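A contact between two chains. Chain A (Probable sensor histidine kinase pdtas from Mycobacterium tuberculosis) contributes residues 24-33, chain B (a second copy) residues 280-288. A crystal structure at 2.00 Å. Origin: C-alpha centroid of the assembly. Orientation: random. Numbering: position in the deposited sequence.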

ATOM      1  N   LEU A  24      20.313  -3.663   9.631  1.00 28.50           N
ATOM      2  CA  LEU A  24      19.013  -3.649  10.286  1.00 29.17           C
ATOM      3  C   LEU A  24      18.192  -2.491   9.783  1.00 27.54           C
ATOM      4  O   LEU A  24      16.975  -2.628   9.636  1.00 26.16           O
ATOM      5  CB  LEU A  24      19.095  -3.630  11.834  1.00 29.54           C
ATOM      6  CG  LEU A  24      19.725  -4.938  12.386  1.00 28.26           C
ATOM      7  CD1 LEU A  24      19.782  -4.869  13.893  1.00 28.77           C
ATOM      8  CD2 LEU A  24      18.948  -6.135  11.977  1.00 27.07           C
ATOM      9  N   HIS A  25      18.822  -1.343   9.553  1.00 27.42           N
ATOM     10  CA  HIS A  25      18.089  -0.200   8.971  1.00 29.56           C
ATOM     11  C   HIS A  25      17.455  -0.605   7.614  1.00 29.16           C
ATOM     12  O   HIS A  25      16.296  -0.294   7.334  1.00 27.94           O
ATOM     13  CB  HIS A  25      19.002   1.001   8.727  1.00 30.37           C
ATOM     14  CG  HIS A  25      19.268   1.819   9.949  1.00 34.66           C
ATOM     15  ND1 HIS A  25      18.397   2.790  10.403  1.00 33.66           N
ATOM     16  CD2 HIS A  25      20.355   1.881  10.770  1.00 37.19           C
ATOM     17  CE1 HIS A  25      18.921   3.402  11.463  1.00 36.70           C
ATOM     18  NE2 HIS A  25      20.105   2.866  11.707  1.00 40.99           N
ATOM     19  N   ALA A  26      18.240  -1.274   6.798  1.00 29.78           N
ATOM     20  CA  ALA A  26      17.764  -1.855   5.501  1.00 28.97           C
ATOM     21  C   ALA A  26      16.607  -2.846   5.665  1.00 27.34           C
ATOM     22  O   ALA A  26      15.623  -2.814   4.900  1.00 25.29           O
ATOM     23  CB  ALA A  26      18.974  -2.526   4.746  1.00 29.25           C
ATOM     24  N   VAL A  27      16.686  -3.757   6.654  1.00 25.68           N
ATOM     25  CA  VAL A  27      15.560  -4.627   6.930  1.00 25.10           C
ATOM     26  C   VAL A  27      14.256  -3.849   7.179  1.00 25.96           C
ATOM     27  O   VAL A  27      13.197  -4.154   6.546  1.00 26.82           O
ATOM     28  CB  VAL A  27      15.795  -5.542   8.189  1.00 26.71           C
ATOM     29  CG1 VAL A  27      14.476  -6.303   8.535  1.00 23.72           C
ATOM     30  CG2 VAL A  27      17.005  -6.531   7.885  1.00 25.80           C
ATOM     31  N   VAL A  28      14.310  -2.899   8.108  1.00 25.65           N
ATOM     32  CA  VAL A  28      13.150  -2.079   8.450  1.00 27.05           C
ATOM     33  C   VAL A  28      12.678  -1.208   7.235  1.00 26.90           C
ATOM     34  O   VAL A  28      11.491  -0.991   7.044  1.00 26.30           O
ATOM     35  CB  VAL A  28      13.440  -1.201   9.716  1.00 27.08           C
ATOM     36  CG1 VAL A  28      12.235  -0.311  10.018  1.00 29.57           C
ATOM     37  CG2 VAL A  28      13.683  -2.137  10.936  1.00 28.57           C
ATOM     38  N   GLY A  29      13.603  -0.831   6.382  1.00 26.36           N
ATOM     39  CA  GLY A  29      13.269  -0.057   5.202  1.00 28.73           C
ATOM     40  C   GLY A  29      12.526  -0.946   4.215  1.00 29.92           C
ATOM     41  O   GLY A  29      11.828  -0.426   3.366  1.00 31.04           O
ATOM     42  N   GLU A  30      12.663  -2.276   4.320  1.00 28.01           N
ATOM     43  CA  GLU A  30      12.079  -3.181   3.325  1.00 29.06           C
ATOM     44  C   GLU A  30      10.970  -4.070   3.835  1.00 27.90           C
ATOM     45  O   GLU A  30      10.280  -4.690   3.042  1.00 26.22           O
ATOM     46  CB  GLU A  30      13.149  -4.137   2.854  1.00 30.40           C
ATOM     47  CG  GLU A  30      14.304  -3.485   2.210  1.00 37.23           C
ATOM     48  CD  GLU A  30      14.230  -3.445   0.683  1.00 47.91           C
ATOM     49  OE1 GLU A  30      13.107  -3.468   0.111  1.00 46.54           O
ATOM     50  OE2 GLU A  30      15.324  -3.368   0.067  1.00 51.34           O
ATOM     51  N   TRP A  31      10.838  -4.228   5.156  1.00 24.32           N
ATOM     52  CA  TRP A  31      10.026  -5.329   5.626  1.00 24.91           C
ATOM     53  C   TRP A  31       8.500  -5.052   5.558  1.00 24.50           C
ATOM     54  O   TRP A  31       7.714  -5.945   5.859  1.00 24.78           O
ATOM     55  CB  TRP A  31      10.447  -5.707   7.059  1.00 23.11           C
ATOM     56  CG  TRP A  31      10.117  -4.698   8.078  1.00 25.33           C
ATOM     57  CD1 TRP A  31       9.710  -3.357   7.912  1.00 23.47           C
ATOM     58  CD2 TRP A  31      10.194  -4.925   9.478  1.00 23.97           C
ATOM     59  NE1 TRP A  31       9.548  -2.779   9.165  1.00 26.02           N
ATOM     60  CE2 TRP A  31       9.849  -3.730  10.129  1.00 24.32           C
ATOM     61  CE3 TRP A  31      10.560  -6.059  10.259  1.00 27.97           C
ATOM     62  CZ2 TRP A  31       9.840  -3.641  11.564  1.00 26.75           C
ATOM     63  CZ3 TRP A  31      10.490  -5.984  11.632  1.00 28.62           C
ATOM     64  CH2 TRP A  31      10.148  -4.786  12.270  1.00 28.64           C
ATOM     65  N   GLN A  32       8.050  -3.856   5.133  1.00 23.64           N
ATOM     66  CA  GLN A  32       6.618  -3.758   4.787  1.00 23.52           C
ATOM     67  C   GLN A  32       6.189  -4.896   3.821  1.00 22.98           C
ATOM     68  O   GLN A  32       5.094  -5.455   3.917  1.00 22.09           O
ATOM     69  CB  GLN A  32       6.231  -2.366   4.199  1.00 25.79           C
ATOM     70  CG  GLN A  32       4.623  -2.226   4.087  1.00 24.70           C
ATOM     71  CD  GLN A  32       3.970  -2.239   5.465  1.00 26.89           C
ATOM     72  OE1 GLN A  32       4.359  -1.477   6.373  1.00 29.69           O
ATOM     73  NE2 GLN A  32       3.033  -3.160   5.664  1.00 26.40           N
ATOM     74  N   LEU A  33       7.017  -5.169   2.812  1.00 22.55           N
ATOM     75  CA  LEU A  33       6.735  -6.199   1.839  1.00 23.72           C
ATOM     76  C   LEU A  33       6.591  -7.577   2.544  1.00 23.50           C
ATOM     77  O   LEU A  33       5.676  -8.328   2.302  1.00 22.57           O
ATOM     78  CB  LEU A  33       7.888  -6.270   0.827  1.00 22.93           C
ATOM     79  CG  LEU A  33       7.839  -7.433  -0.140  1.00 23.83           C
ATOM     80  CD1 LEU A  33       6.528  -7.437  -0.945  1.00 23.47           C
ATOM     81  CD2 LEU A  33       9.124  -7.369  -1.105  1.00 26.93           C
TER
ATOM     82  N   ILE B 280      -0.780   9.102   7.083  1.00 27.11           N
ATOM     83  CA  ILE B 280       0.615   9.303   7.506  1.00 25.68           C
ATOM     84  C   ILE B 280       1.425   8.058   7.271  1.00 24.68           C
ATOM     85  O   ILE B 280       0.937   6.965   7.436  1.00 23.07           O
ATOM     86  CB  ILE B 280       0.706   9.794   8.974  1.00 27.04           C
ATOM     87  CG1 ILE B 280       2.173  10.018   9.417  1.00 26.69           C
ATOM     88  CG2 ILE B 280      -0.007   8.861   9.933  1.00 27.26           C
ATOM     89  CD1 ILE B 280       2.241  10.589  10.875  1.00 28.07           C
ATOM     90  N   ARG B 281       2.671   8.228   6.808  1.00 24.41           N
ATOM     91  CA  ARG B 281       3.506   7.052   6.622  1.00 23.35           C
ATOM     92  C   ARG B 281       4.859   7.379   7.257  1.00 24.76           C
ATOM     93  O   ARG B 281       5.460   8.372   6.887  1.00 26.09           O
ATOM     94  CB  ARG B 281       3.746   6.780   5.140  1.00 22.81           C
ATOM     95  CG  ARG B 281       4.600   5.494   4.984  1.00 24.88           C
ATOM     96  CD  ARG B 281       5.000   5.118   3.544  1.00 28.75           C
ATOM     97  NE  ARG B 281       5.545   3.754   3.657  1.00 36.38           N
ATOM     98  CZ  ARG B 281       6.303   3.127   2.739  1.00 41.28           C
ATOM     99  NH1 ARG B 281       6.563   3.708   1.551  1.00 35.07           N
ATOM    100  NH2 ARG B 281       6.712   1.864   2.988  1.00 40.73           N
ATOM    101  N   ASP B 282       5.307   6.573   8.206  1.00 25.70           N
ATOM    102  CA  ASP B 282       6.688   6.687   8.719  1.00 27.99           C
ATOM    103  C   ASP B 282       7.695   6.286   7.646  1.00 27.23           C
ATOM    104  O   ASP B 282       7.814   5.110   7.226  1.00 26.39           O
ATOM    105  CB  ASP B 282       6.816   5.856   9.997  1.00 28.85           C
ATOM    106  CG  ASP B 282       8.228   5.942  10.618  1.00 36.29           C
ATOM    107  OD1 ASP B 282       9.120   6.505   9.947  1.00 35.22           O
ATOM    108  OD2 ASP B 282       8.414   5.455  11.769  1.00 35.21           O
ATOM    109  N   VAL B 283       8.416   7.247   7.123  1.00 26.19           N
ATOM    110  CA  VAL B 283       9.394   6.896   6.107  1.00 26.04           C
ATOM    111  C   VAL B 283      10.885   7.033   6.594  1.00 26.95           C
ATOM    112  O   VAL B 283      11.779   7.263   5.816  1.00 25.85           O
ATOM    113  CB  VAL B 283       9.169   7.688   4.820  1.00 25.31           C
ATOM    114  CG1 VAL B 283       7.796   7.337   4.229  1.00 29.28           C
ATOM    115  CG2 VAL B 283       9.269   9.185   5.088  1.00 24.42           C
ATOM    116  N   THR B 284      11.081   6.994   7.887  1.00 28.08           N
ATOM    117  CA  THR B 284      12.417   7.145   8.472  1.00 29.91           C
ATOM    118  C   THR B 284      13.451   6.219   7.815  1.00 32.33           C
ATOM    119  O   THR B 284      14.521   6.692   7.412  1.00 32.07           O
ATOM    120  CB  THR B 284      12.346   6.866   9.975  1.00 29.98           C
ATOM    121  OG1 THR B 284      11.369   7.746  10.555  1.00 31.77           O
ATOM    122  CG2 THR B 284      13.729   7.129  10.685  1.00 27.80           C
ATOM    123  N   GLU B 285      13.103   4.933   7.680  1.00 32.88           N
ATOM    124  CA  GLU B 285      14.012   3.930   7.137  1.00 36.52           C
ATOM    125  C   GLU B 285      13.795   3.748   5.653  1.00 38.85           C
ATOM    126  O   GLU B 285      14.581   3.117   5.007  1.00 37.99           O
ATOM    127  CB  GLU B 285      13.841   2.580   7.843  1.00 34.11           C
ATOM    128  CG  GLU B 285      13.674   2.709   9.401  1.00 40.00           C
ATOM    129  CD  GLU B 285      14.893   3.324  10.055  1.00 40.34           C
ATOM    130  OE1 GLU B 285      15.971   3.227   9.426  1.00 42.64           O
ATOM    131  OE2 GLU B 285      14.783   3.928  11.139  1.00 43.59           O
ATOM    132  N   VAL B 286      12.687   4.249   5.126  1.00 42.63           N
ATOM    133  CA  VAL B 286      12.398   4.097   3.703  1.00 47.36           C
ATOM    134  C   VAL B 286      13.209   5.157   2.948  1.00 50.25           C
ATOM    135  O   VAL B 286      13.883   4.850   1.994  1.00 52.22           O
ATOM    136  CB  VAL B 286      10.864   4.173   3.395  1.00 46.93           C
ATOM    137  CG1 VAL B 286      10.621   4.012   1.896  1.00 48.23           C
ATOM    138  CG2 VAL B 286      10.096   3.096   4.204  1.00 46.50           C
ATOM    139  N   LYS B 287      13.079   6.398   3.386  1.00 53.50           N
ATOM    140  CA  LYS B 287      14.033   7.512   3.158  1.00 56.22           C
ATOM    141  C   LYS B 287      15.502   7.072   3.031  1.00 57.58           C
ATOM    142  O   LYS B 287      16.168   7.471   2.083  1.00 57.02           O
ATOM    143  CB  LYS B 287      13.890   8.567   4.285  1.00 55.88           C
ATOM    144  CG  LYS B 287      14.522   9.920   3.995  1.00 58.63           C
ATOM    145  CD  LYS B 287      14.562  10.845   5.219  1.00 60.33           C
ATOM    146  CE  LYS B 287      15.399  12.086   4.897  1.00 60.82           C
ATOM    147  NZ  LYS B 287      15.208  13.163   5.926  1.00 63.59           N
ATOM    148  N   ARG B 288      16.007   6.265   3.981  1.00 59.25           N
ATOM    149  CA  ARG B 288      17.429   5.931   3.976  1.00 60.99           C
ATOM    150  C   ARG B 288      17.766   4.611   3.298  1.00 60.90           C
ATOM    151  O   ARG B 288      18.823   4.502   2.678  1.00 60.39           O
ATOM    152  CB  ARG B 288      18.023   5.992   5.390  1.00 62.33           C
ATOM    153  CG  ARG B 288      17.556   4.909   6.344  1.00 64.90           C
ATOM    154  CD  ARG B 288      17.862   5.320   7.787  1.00 69.90           C
ATOM    155  NE  ARG B 288      19.235   5.801   7.995  1.00 72.57           N
ATOM    156  CZ  ARG B 288      20.336   5.079   7.772  1.00 74.30           C
ATOM    157  NH1 ARG B 288      20.250   3.847   7.276  1.00 72.26           N
ATOM    158  NH2 ARG B 288      21.537   5.608   8.015  1.00 74.33           N
TER
HETATM  159  O   HOH W   1      16.795   1.824   5.197  1.00 54.27           O

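One side of the chain A helix meets the chain B stretch through the spaced residues H25(A), V28(A), G29(A) and Q32(A), while A26(A), V27(A) and E30(A) direct their CA-to-CB bonds away.

H25(A) makes the most specific contact. Its CA-to-CB bond points toward chain B, and H25(A) ND1 donates a hydrogen bond to E285(B) OE1, 2.7 Å away and nearly straight at 174°. The carboxylate oxygen lies at the ring edge, near its plane, where a nitrogen-bound hydrogen must point; imidazole suits the place because its flat, rigid ring carries a donor nitrogen in its own plane, a short way from the backbone. Over one face of the same ring lies R288(B), whose NH1 comes within 3.4 Å of H25(A) CB. That arginine is exposed and poorly ordered, so its position is less certain than that of E285(B).

A turn later, V28(A) presents CG1 to CG of E285(B) at 3.4 Å. The branched aliphatic side chain thus packs against the methylene part of the glutamate, whose carboxylate reaches on to H25(A).

At G29(A) the backbones come closest: its CA is 4.5 Å from the CA of E285(B) and 3.4 Å from E285(B) O. Glycine fits because an ideal CB on G29(A) would lie 2.6 Å from E285(B) O, a clash. The carbonyl oxygen G29(A) O also lies 4.0 Å from CG2 of V286(B). Nearby, the O of water 1 donates to E285(B) O at 2.6 Å and makes a weak bond to H25(A) O at 3.0 Å, linking two backbone carbonyls that cannot bond to each other.

Beyond this point the contact loosens. Q32(A) CB lies 4.4 Å from R281(B) NH2. The arginine's CA-to-CB bond points sideways, but its long, extended side chain covers the distance; the aliphatic part of glutamine can lie beside it while Q32(A) NE2 bonds elsewhere in the structure.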